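Local coordinates for DNA mismatch repair protein MutS (Thermus aquaticus, PDB 1EWQ) that takes part in DNA mismatch repair, binding mismatched DNA as an ATP-dependent damage sensor with weak ATPase activity, at residues G153-T158 / A223-A228; Y167-R172 / R242-G247; E208-G213 / R219-L224. All blocks are in the same frame, centred on the assembly; numbering follows the deposited sequence.

Interaction 1. Residues G153-T158 / A223-A228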
loop_
_atom_site.group_PDB
_atom_site.type_symbol
_atom_site.label_atom_id
_atom_site.label_comp_id
_atom_site.label_asym_id
_atom_site.label_seq_id
_atom_site.Cartn_x
_atom_site.Cartn_y
_atom_site.Cartn_z
ATOM N N GLY C 153 -18.378 7.205 23.852
ATOM C CA GLY C 153 -18.282 7.600 25.241
ATOM C C GLY C 153 -17.707 6.478 26.090
ATOM O O GLY C 153 -17.561 6.641 27.301
ATOM N N GLU C 154 -17.392 5.337 25.472
ATOM C CA GLU C 154 -16.821 4.230 26.233
ATOM C C GLU C 154 -15.553 4.783 26.874
ATOM O O GLU C 154 -14.692 5.357 26.203
ATOM C CB GLU C 154 -16.486 3.025 25.347
ATOM C CG GLU C 154 -16.053 1.823 26.176
ATOM C CD GLU C 154 -15.890 0.536 25.375
ATOM O OE1 GLU C 154 -15.704 0.601 24.136
ATOM O OE2 GLU C 154 -15.929 -0.547 26.004
ATOM N N PHE C 155 -15.453 4.588 28.180
ATOM C CA PHE C 155 -14.359 5.131 28.967
ATOM C C PHE C 155 -13.950 4.080 30.011
ATOM O O PHE C 155 -14.682 3.828 30.971
ATOM C CB PHE C 155 -14.907 6.416 29.603
ATOM C CG PHE C 155 -13.883 7.281 30.265
ATOM C CD1 PHE C 155 -12.586 7.367 29.774
ATOM C CD2 PHE C 155 -14.251 8.085 31.339
ATOM C CE1 PHE C 155 -11.670 8.252 30.348
ATOM C CE2 PHE C 155 -13.349 8.966 31.915
ATOM C CZ PHE C 155 -12.059 9.053 31.422
ATOM N N LYS C 156 -12.779 3.472 29.820
ATOM C CA LYS C 156 -12.323 2.427 30.722
ATOM C C LYS C 156 -10.802 2.330 30.858
ATOM O O LYS C 156 -10.040 2.870 30.043
ATOM C CB LYS C 156 -12.865 1.070 30.260
ATOM C CG LYS C 156 -12.498 0.718 28.824
ATOM C CD LYS C 156 -12.824 -0.722 28.490
ATOM C CE LYS C 156 -12.421 -1.066 27.068
ATOM N NZ LYS C 156 -12.710 -2.509 26.769
ATOM N N GLY C 157 -10.364 1.623 31.891
ATOM C CA GLY C 157 -8.943 1.471 32.108
ATOM C C GLY C 157 -8.649 0.495 33.214
ATOM O O GLY C 157 -9.549 0.044 33.915
ATOM N N THR C 158 -7.370 0.181 33.373
ATOM C CA THR C 158 -6.939 -0.754 34.391
ATOM C C THR C 158 -5.463 -0.542 34.714
ATOM O O THR C 158 -4.783 0.271 34.090
ATOM C CB THR C 158 -7.148 -2.213 33.908
ATOM O OG1 THR C 158 -6.832 -3.120 34.969
ATOM C CG2 THR C 158 -6.251 -2.513 32.723
ATOM N N ALA C 223 -4.843 12.232 30.761
ATOM C CA ALA C 223 -4.325 12.413 29.414
ATOM C C ALA C 223 -5.435 12.264 28.377
ATOM O O ALA C 223 -5.559 13.091 27.472
ATOM C CB ALA C 223 -3.218 11.408 29.139
ATOM N N LEU C 224 -6.245 11.217 28.514
ATOM C CA LEU C 224 -7.333 10.979 27.567
ATOM C C LEU C 224 -8.308 12.152 27.529
ATOM O O LEU C 224 -8.675 12.626 26.453
ATOM C CB LEU C 224 -8.085 9.693 27.929
ATOM C CG LEU C 224 -7.355 8.356 27.734
ATOM C CD1 LEU C 224 -8.211 7.232 28.301
ATOM C CD2 LEU C 224 -7.080 8.108 26.247
ATOM N N LEU C 225 -8.705 12.623 28.709
ATOM C CA LEU C 225 -9.640 13.734 28.821
ATOM C C LEU C 225 -9.084 15.062 28.310
ATOM O O LEU C 225 -9.795 15.825 27.654
ATOM C CB LEU C 225 -10.115 13.883 30.271
ATOM C CG LEU C 225 -11.049 12.770 30.767
ATOM C CD1 LEU C 225 -11.297 12.922 32.258
ATOM C CD2 LEU C 225 -12.365 12.817 29.992
ATOM N N ALA C 226 -7.818 15.342 28.597
ATOM C CA ALA C 226 -7.221 16.592 28.147
ATOM C C ALA C 226 -7.094 16.578 26.633
ATOM O O ALA C 226 -7.408 17.563 25.963
ATOM C CB ALA C 226 -5.850 16.788 28.786
ATOM N N TYR C 227 -6.642 15.452 26.091
ATOM C CA TYR C 227 -6.465 15.323 24.650
ATOM C C TYR C 227 -7.790 15.363 23.875
ATOM O O TYR C 227 -7.942 16.150 22.947
ATOM C CB TYR C 227 -5.712 14.026 24.336
ATOM C CG TYR C 227 -5.146 13.966 22.937
ATOM C CD1 TYR C 227 -4.030 14.725 22.582
ATOM C CD2 TYR C 227 -5.741 13.169 21.957
ATOM C CE1 TYR C 227 -3.520 14.695 21.291
ATOM C CE2 TYR C 227 -5.238 13.130 20.653
ATOM C CZ TYR C 227 -4.128 13.899 20.331
ATOM O OH TYR C 227 -3.636 13.881 19.047
ATOM N N ALA C 228 -8.749 14.526 24.260
ATOM C CA ALA C 228 -10.034 14.467 23.563
ATOM C C ALA C 228 -10.891 15.726 23.685
ATOM O O ALA C 228 -11.600 16.079 22.750
ATOM C CB ALA C 228 -10.827 13.251 24.032
#
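Phe155 reaches across from its strand to Leu224 and Leu225 on helix 215-232. The contact is wholly apolar, and no hydrogen bond crosses it. The backbones stay well apart, with Phe155 CA and Leu224 CA 9.2 Å from each other. The side chains therefore have to fill the space between strand and helix.

The phenylalanine does most of this. Its CB does not point straight at the helix, but chi1 of -170° sets CG opposite the strand N and swings the ring over to the leucines. CB and CG meet neither leucine. Further out, Phe155 CE1 comes to 4.1 Å from Leu224 CD1. That methyl lies at the ring edge, near the ring plane. The tip atom CZ goes deepest. Phe155 CZ sits 3.9 Å from Leu225 CG and is almost equally close to both methyls of that residue, so the ring end rests in the fork of the isopropyl group. Leu225 approaches the ring obliquely.

The two leucines differ in how they meet the ring. Leu224 runs alongside it, pointing the other way, while Leu225 stands square to the Phe155 side chain. On the strand, Lys156 turns away from the helix and makes a long salt bridge to Glu154, with NZ 3.8 Å from OE2. Just before Phe155, Gly153 and Glu154 form a G1 beta bulge opposite Asp149.

This is helix-on-sheet packing in the connector domain (domain II) of MutS, which has an RNase H-like fold. The Phe155 ring also meets Phe241 edge-to-face and touches Leu148. Leu224 also touches Ala146 and Leu148 of strand 143-149, and Leu134 and Ala136 of strand 134-139. Helix 215-232 thus lies across strands 154-160, 143-149 and 134-139, and also reaches strand 177-180 through Ala223 and Tyr227.

Interaction 2. Residues Y167-R172 / R242-G247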
loop_
_atom_site.group_PDB
_atom_site.type_symbol
_atom_site.label_atom_id
_atom_site.label_comp_id
_atom_site.label_asym_id
_atom_site.label_seq_id
_atom_site.Cartn_x
_atom_site.Cartn_y
_atom_site.Cartn_z
ATOM N N TYR C 167 1.380 -4.452 27.409
ATOM C CA TYR C 167 1.389 -4.622 25.967
ATOM C C TYR C 167 0.262 -5.522 25.475
ATOM O O TYR C 167 -0.391 -5.192 24.487
ATOM C CB TYR C 167 2.744 -5.154 25.488
ATOM C CG TYR C 167 3.867 -4.129 25.577
ATOM C CD1 TYR C 167 3.606 -2.804 25.947
ATOM C CD2 TYR C 167 5.184 -4.483 25.297
ATOM C CE1 TYR C 167 4.637 -1.855 26.042
ATOM C CE2 TYR C 167 6.217 -3.550 25.386
ATOM C CZ TYR C 167 5.937 -2.239 25.760
ATOM O OH TYR C 167 6.965 -1.327 25.869
ATOM N N ASP C 168 0.015 -6.639 26.157
ATOM C CA ASP C 168 -1.067 -7.521 25.729
ATOM C C ASP C 168 -2.428 -6.852 25.833
ATOM O O ASP C 168 -3.269 -7.021 24.957
ATOM C CB ASP C 168 -1.099 -8.816 26.543
ATOM C CG ASP C 168 -0.051 -9.808 26.104
ATOM O OD1 ASP C 168 0.340 -9.785 24.920
ATOM O OD2 ASP C 168 0.365 -10.627 26.943
ATOM N N GLU C 169 -2.650 -6.103 26.910
ATOM C CA GLU C 169 -3.926 -5.424 27.089
ATOM C C GLU C 169 -4.111 -4.407 25.986
ATOM O O GLU C 169 -5.209 -4.227 25.473
ATOM C CB GLU C 169 -4.000 -4.700 28.438
ATOM C CG GLU C 169 -4.750 -5.442 29.513
ATOM C CD GLU C 169 -6.121 -5.933 29.068
ATOM O OE1 GLU C 169 -7.033 -5.121 28.831
ATOM O OE2 GLU C 169 -6.278 -7.155 28.956
ATOM N N LEU C 170 -3.022 -3.742 25.630
ATOM C CA LEU C 170 -3.053 -2.726 24.587
ATOM C C LEU C 170 -3.366 -3.379 23.240
ATOM O O LEU C 170 -4.244 -2.921 22.509
ATOM C CB LEU C 170 -1.702 -1.991 24.535
ATOM C CG LEU C 170 -1.511 -0.717 23.687
ATOM C CD1 LEU C 170 -1.767 -1.032 22.236
ATOM C CD2 LEU C 170 -2.444 0.372 24.157
ATOM N N PHE C 171 -2.672 -4.468 22.924
ATOM C CA PHE C 171 -2.891 -5.143 21.651
ATOM C C PHE C 171 -4.318 -5.652 21.425
ATOM O O PHE C 171 -4.878 -5.463 20.347
ATOM C CB PHE C 171 -1.939 -6.316 21.489
ATOM C CG PHE C 171 -2.032 -6.961 20.153
ATOM C CD1 PHE C 171 -1.316 -6.451 19.078
ATOM C CD2 PHE C 171 -2.878 -8.043 19.947
ATOM C CE1 PHE C 171 -1.443 -7.007 17.818
ATOM C CE2 PHE C 171 -3.012 -8.608 18.680
ATOM C CZ PHE C 171 -2.296 -8.090 17.618
ATOM N N ARG C 172 -4.906 -6.308 22.420
ATOM C CA ARG C 172 -6.262 -6.813 22.239
ATOM C C ARG C 172 -7.262 -5.690 21.928
ATOM O O ARG C 172 -8.338 -5.953 21.409
ATOM C CB ARG C 172 -6.726 -7.630 23.468
ATOM C CG ARG C 172 -6.221 -7.121 24.808
ATOM C CD ARG C 172 -6.963 -7.664 26.050
ATOM N NE ARG C 172 -7.481 -9.033 25.944
ATOM C CZ ARG C 172 -7.659 -9.841 26.991
ATOM N NH1 ARG C 172 -7.343 -9.417 28.213
ATOM N NH2 ARG C 172 -8.175 -11.059 26.836
ATOM N N ARG C 242 -14.889 2.862 33.715
ATOM C CA ARG C 242 -14.771 1.510 34.225
ATOM C C ARG C 242 -13.339 1.111 34.536
ATOM O O ARG C 242 -12.492 1.016 33.648
ATOM C CB ARG C 242 -15.352 0.506 33.239
ATOM C CG ARG C 242 -16.862 0.492 33.191
ATOM C CD ARG C 242 -17.336 -0.921 32.913
ATOM N NE ARG C 242 -16.827 -1.404 31.641
ATOM C CZ ARG C 242 -16.215 -2.573 31.466
ATOM N NH1 ARG C 242 -16.030 -3.392 32.493
ATOM N NH2 ARG C 242 -15.794 -2.921 30.256
ATOM N N PHE C 243 -13.082 0.883 35.814
ATOM C CA PHE C 243 -11.782 0.431 36.277
ATOM C C PHE C 243 -11.994 -1.082 36.325
ATOM O O PHE C 243 -12.548 -1.605 37.298
ATOM C CB PHE C 243 -11.516 0.988 37.676
ATOM C CG PHE C 243 -10.193 0.587 38.260
ATOM C CD1 PHE C 243 -9.907 0.856 39.599
ATOM C CD2 PHE C 243 -9.235 -0.064 37.489
ATOM C CE1 PHE C 243 -8.695 0.481 40.155
ATOM C CE2 PHE C 243 -8.022 -0.443 38.034
ATOM C CZ PHE C 243 -7.748 -0.172 39.371
ATOM N N TYR C 244 -11.590 -1.783 35.267
ATOM C CA TYR C 244 -11.796 -3.227 35.200
ATOM C C TYR C 244 -10.591 -4.076 35.592
ATOM O O TYR C 244 -9.521 -3.555 35.919
ATOM C CB TYR C 244 -12.284 -3.615 33.793
ATOM C CG TYR C 244 -11.261 -3.438 32.690
ATOM C CD1 TYR C 244 -10.481 -4.511 32.265
ATOM C CD2 TYR C 244 -11.065 -2.193 32.074
ATOM C CE1 TYR C 244 -9.530 -4.361 31.260
ATOM C CE2 TYR C 244 -10.110 -2.028 31.065
ATOM C CZ TYR C 244 -9.354 -3.122 30.669
ATOM O OH TYR C 244 -8.425 -2.997 29.675
ATOM N N ASP C 245 -10.787 -5.390 35.568
ATOM C CA ASP C 245 -9.738 -6.334 35.912
ATOM C C ASP C 245 -9.591 -7.394 34.828
ATOM O O ASP C 245 -10.451 -8.255 34.673
ATOM C CB ASP C 245 -10.058 -7.006 37.244
ATOM C CG ASP C 245 -9.004 -8.015 37.657
ATOM O OD1 ASP C 245 -7.958 -8.135 36.969
ATOM O OD2 ASP C 245 -9.227 -8.688 38.683
ATOM N N PRO C 246 -8.486 -7.344 34.062
ATOM C CA PRO C 246 -8.257 -8.323 32.994
ATOM C C PRO C 246 -8.121 -9.734 33.555
ATOM O O PRO C 246 -8.386 -10.717 32.865
ATOM C CB PRO C 246 -6.979 -7.817 32.329
ATOM C CG PRO C 246 -6.262 -7.125 33.461
ATOM C CD PRO C 246 -7.381 -6.375 34.135
ATOM N N GLY C 247 -7.737 -9.819 34.822
ATOM C CA GLY C 247 -7.588 -11.115 35.458
ATOM C C GLY C 247 -8.924 -11.812 35.642
ATOM O O GLY C 247 -8.974 -13.003 35.934
HETATM O O HOH W 1 -7.853 -10.830 30.240
#
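Glu169 OE1 accepts a hydrogen bond of 2.7 Å from Tyr244 OH and a weak one from His173. The hydroxyl meets it on the anti side, somewhat out of the carboxylate plane. The oxygen lies at the edge of the Tyr244 ring, and the ring and carboxylate planes are 64° apart. Tyr244 CG stands between its backbone N and carbonyl carbon (chi1 68°), which turns the ring toward the helix.

The other oxygen, Glu169 OE2, takes a salt bridge of 2.6 Å from Arg172 NH1, one helical turn on. This bond is nearly straight (164°) and lies in the guanidinium plane. Glu169 OE2 also sits 3.5 Å from Pro246 CB. In the RNase H-like connector domain, the Glu169 contacts join helix 163-173 to residues 244-246, which are continuous with edge strand 242-243. With an alanine in place of Glu169, the buried Tyr244 hydroxyl would probably lose its acceptor and Arg172 its nearby countercharge.

Water 1 makes a second link. Water 1 accepts from Arg172 NH1, and its oxygen lies 2.7 Å from Pro246 O, to which it donates. Around the proline, Asp245 OD1 accepts from Gly247 N at 2.7 Å, an Asx turn.

Interaction 3. Residues E208-G213 / R219-L224; sequences EPEGEG and RARGAL
This is a local, mainly polar contact, in which the loop leading into helix 215-232 folds back on the early turns of that helix and is held there by Arg221. It lies at the surface of the RNase H-like connector domain, and the loop follows strand 201-203 in the chain.

Arg221 carries the polar part. With chi1 of -171° its CG extends opposite the backbone N, and a bend at chi3 brings the guanidinium edge to the loop. Arg221 NH2 donates to two backbone carbonyls, Glu210 O at 2.8 Å and Glu212 O at 2.7 Å. Both acceptors lie in or near the guanidinium plane. The first bond runs in the carbonyl plane, on a lone pair. Arg221 NE forms a salt bridge with Glu210 OE1 at 2.8 Å, tilted from the guanidinium plane. The same residue is thus gripped side-on, through its backbone and its carboxylate. The carboxylate and guanidinium planes stand 81° apart. A cation-pi contact with Phe241 also helps to fix the position of Arg221.

Glycines make room for this close fit. A CB on Gly222 would fall 2.1 Å from Glu208 O, far too close. Gly211 has a positive phi, and a CB there would run into Arg221 NH2. Where Gly222 leaves the helix surface bare, Glu210 CB packs 3.7 Å from Gly222 CA. Nearer the start of the helix, Pro209 CA comes within 3.9 Å of Arg219 CA. The charged end of Arg219 belongs to other partners, a salt bridge to Glu183 and a hydrogen bond to Thr139 O.

A water completes the arginine's hold on the loop. Water 2 accepts from Arg221 NH1 at 2.8 Å and donates to Glu212 O at 2.6 Å.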
loop_
_atom_site.group_PDB
_atom_site.type_symbol
_atom_site.label_atom_id
_atom_site.label_comp_id
_atom_site.label_asym_id
_atom_site.label_seq_id
_atom_site.Cartn_x
_atom_site.Cartn_y
_atom_site.Cartn_z
ATOM N N GLU C 208 -1.498 15.156 33.823
ATOM C CA GLU C 208 -1.875 15.577 35.163
ATOM C C GLU C 208 -3.037 14.664 35.564
ATOM O O GLU C 208 -4.023 14.552 34.837
ATOM C CB GLU C 208 -2.335 17.041 35.152
ATOM C CG GLU C 208 -1.383 18.007 34.437
ATOM C CD GLU C 208 0.089 17.725 34.735
ATOM O OE1 GLU C 208 0.411 17.361 35.892
ATOM O OE2 GLU C 208 0.925 17.877 33.811
ATOM N N PRO C 209 -2.938 14.000 36.724
ATOM C CA PRO C 209 -4.007 13.100 37.169
ATOM C C PRO C 209 -5.412 13.694 37.154
ATOM O O PRO C 209 -5.586 14.898 37.227
ATOM C CB PRO C 209 -3.557 12.698 38.574
ATOM C CG PRO C 209 -2.764 13.891 39.033
ATOM C CD PRO C 209 -1.950 14.208 37.801
ATOM N N GLU C 210 -6.410 12.828 37.045
ATOM C CA GLU C 210 -7.806 13.250 37.053
ATOM C C GLU C 210 -8.548 12.218 37.878
ATOM O O GLU C 210 -8.301 11.024 37.740
ATOM C CB GLU C 210 -8.369 13.286 35.630
ATOM C CG GLU C 210 -9.835 13.734 35.505
ATOM C CD GLU C 210 -10.831 12.684 35.973
ATOM O OE1 GLU C 210 -10.523 11.472 35.896
ATOM O OE2 GLU C 210 -11.934 13.070 36.406
ATOM N N GLY C 211 -9.437 12.676 38.748
ATOM C CA GLY C 211 -10.206 11.754 39.569
ATOM C C GLY C 211 -9.452 11.066 40.692
ATOM O O GLY C 211 -8.397 11.524 41.119
ATOM N N GLU C 212 -10.000 9.948 41.158
ATOM C CA GLU C 212 -9.414 9.175 42.251
ATOM C C GLU C 212 -8.899 7.821 41.775
ATOM O O GLU C 212 -9.194 7.392 40.654
ATOM C CB GLU C 212 -10.466 8.928 43.335
ATOM C CG GLU C 212 -11.455 7.815 42.953
ATOM C CD GLU C 212 -12.556 7.609 43.978
ATOM O OE1 GLU C 212 -12.231 7.390 45.169
ATOM O OE2 GLU C 212 -13.743 7.665 43.583
ATOM N N GLY C 213 -8.153 7.148 42.650
ATOM C CA GLY C 213 -7.623 5.839 42.331
ATOM C C GLY C 213 -6.116 5.794 42.176
ATOM O O GLY C 213 -5.429 6.759 42.518
ATOM N N ARG C 219 -3.500 9.376 35.909
ATOM C CA ARG C 219 -2.711 10.130 34.943
ATOM C C ARG C 219 -3.121 9.799 33.507
ATOM O O ARG C 219 -3.330 10.703 32.696
ATOM C CB ARG C 219 -1.221 9.857 35.152
ATOM C CG ARG C 219 -0.750 10.220 36.558
ATOM C CD ARG C 219 0.729 9.955 36.720
ATOM N NE ARG C 219 1.518 10.822 35.864
ATOM C CZ ARG C 219 2.542 10.410 35.129
ATOM N NH1 ARG C 219 2.901 9.131 35.149
ATOM N NH2 ARG C 219 3.195 11.274 34.359
ATOM N N ALA C 220 -3.240 8.509 33.202
ATOM C CA ALA C 220 -3.631 8.088 31.860
ATOM C C ALA C 220 -5.003 8.671 31.524
ATOM O O ALA C 220 -5.209 9.207 30.432
ATOM C CB ALA C 220 -3.671 6.563 31.776
ATOM N N ARG C 221 -5.929 8.573 32.477
ATOM C CA ARG C 221 -7.278 9.084 32.306
ATOM C C ARG C 221 -7.215 10.596 32.060
ATOM O O ARG C 221 -7.907 11.131 31.176
ATOM C CB ARG C 221 -8.091 8.755 33.560
ATOM C CG ARG C 221 -9.586 9.014 33.481
ATOM C CD ARG C 221 -10.317 8.244 34.585
ATOM N NE ARG C 221 -9.892 8.698 35.901
ATOM C CZ ARG C 221 -9.864 7.938 36.990
ATOM N NH1 ARG C 221 -10.235 6.667 36.937
ATOM N NH2 ARG C 221 -9.463 8.456 38.143
ATOM N N GLY C 222 -6.374 11.282 32.828
ATOM C CA GLY C 222 -6.234 12.717 32.662
ATOM C C GLY C 222 -5.788 13.029 31.250
ATOM O O GLY C 222 -6.292 13.960 30.606
ATOM N N ALA C 223 -4.843 12.232 30.761
ATOM C CA ALA C 223 -4.325 12.413 29.414
ATOM C C ALA C 223 -5.435 12.264 28.377
ATOM O O ALA C 223 -5.559 13.091 27.472
ATOM C CB ALA C 223 -3.218 11.408 29.139
ATOM N N LEU C 224 -6.245 11.217 28.514
ATOM C CA LEU C 224 -7.333 10.979 27.567
ATOM C C LEU C 224 -8.308 12.152 27.529
ATOM O O LEU C 224 -8.675 12.626 26.453
ATOM C CB LEU C 224 -8.085 9.693 27.929
ATOM C CG LEU C 224 -7.355 8.356 27.734
ATOM C CD1 LEU C 224 -8.211 7.232 28.301
ATOM C CD2 LEU C 224 -7.080 8.108 26.247
HETATM O O HOH W 2 -9.509 5.220 39.198
#

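In the fold
All three contacts lie in the connector domain, away from the predicted ATP site and at least 26 Å from the bound DNA. Interactions 1 and 3 have centres about 8 Å apart and share Ala223 and Leu224 on helix 215-232. Their side chains touch, Phe155 against Arg221. Interaction 2 is about 14 Å from interaction 1 and 17 Å from interaction 3, centre to centre. Strands 154-160 and 242-243 are parallel neighbours in one sheet and join interactions 1 and 2. Along the chain these two alternate, and interaction 3 is nested within the loop closed by interaction 2. Helix 163-173 meets Leu145 and Phe147 of strand 143-149, helix 215-232 Ala146 and Leu148, so they cover opposite faces.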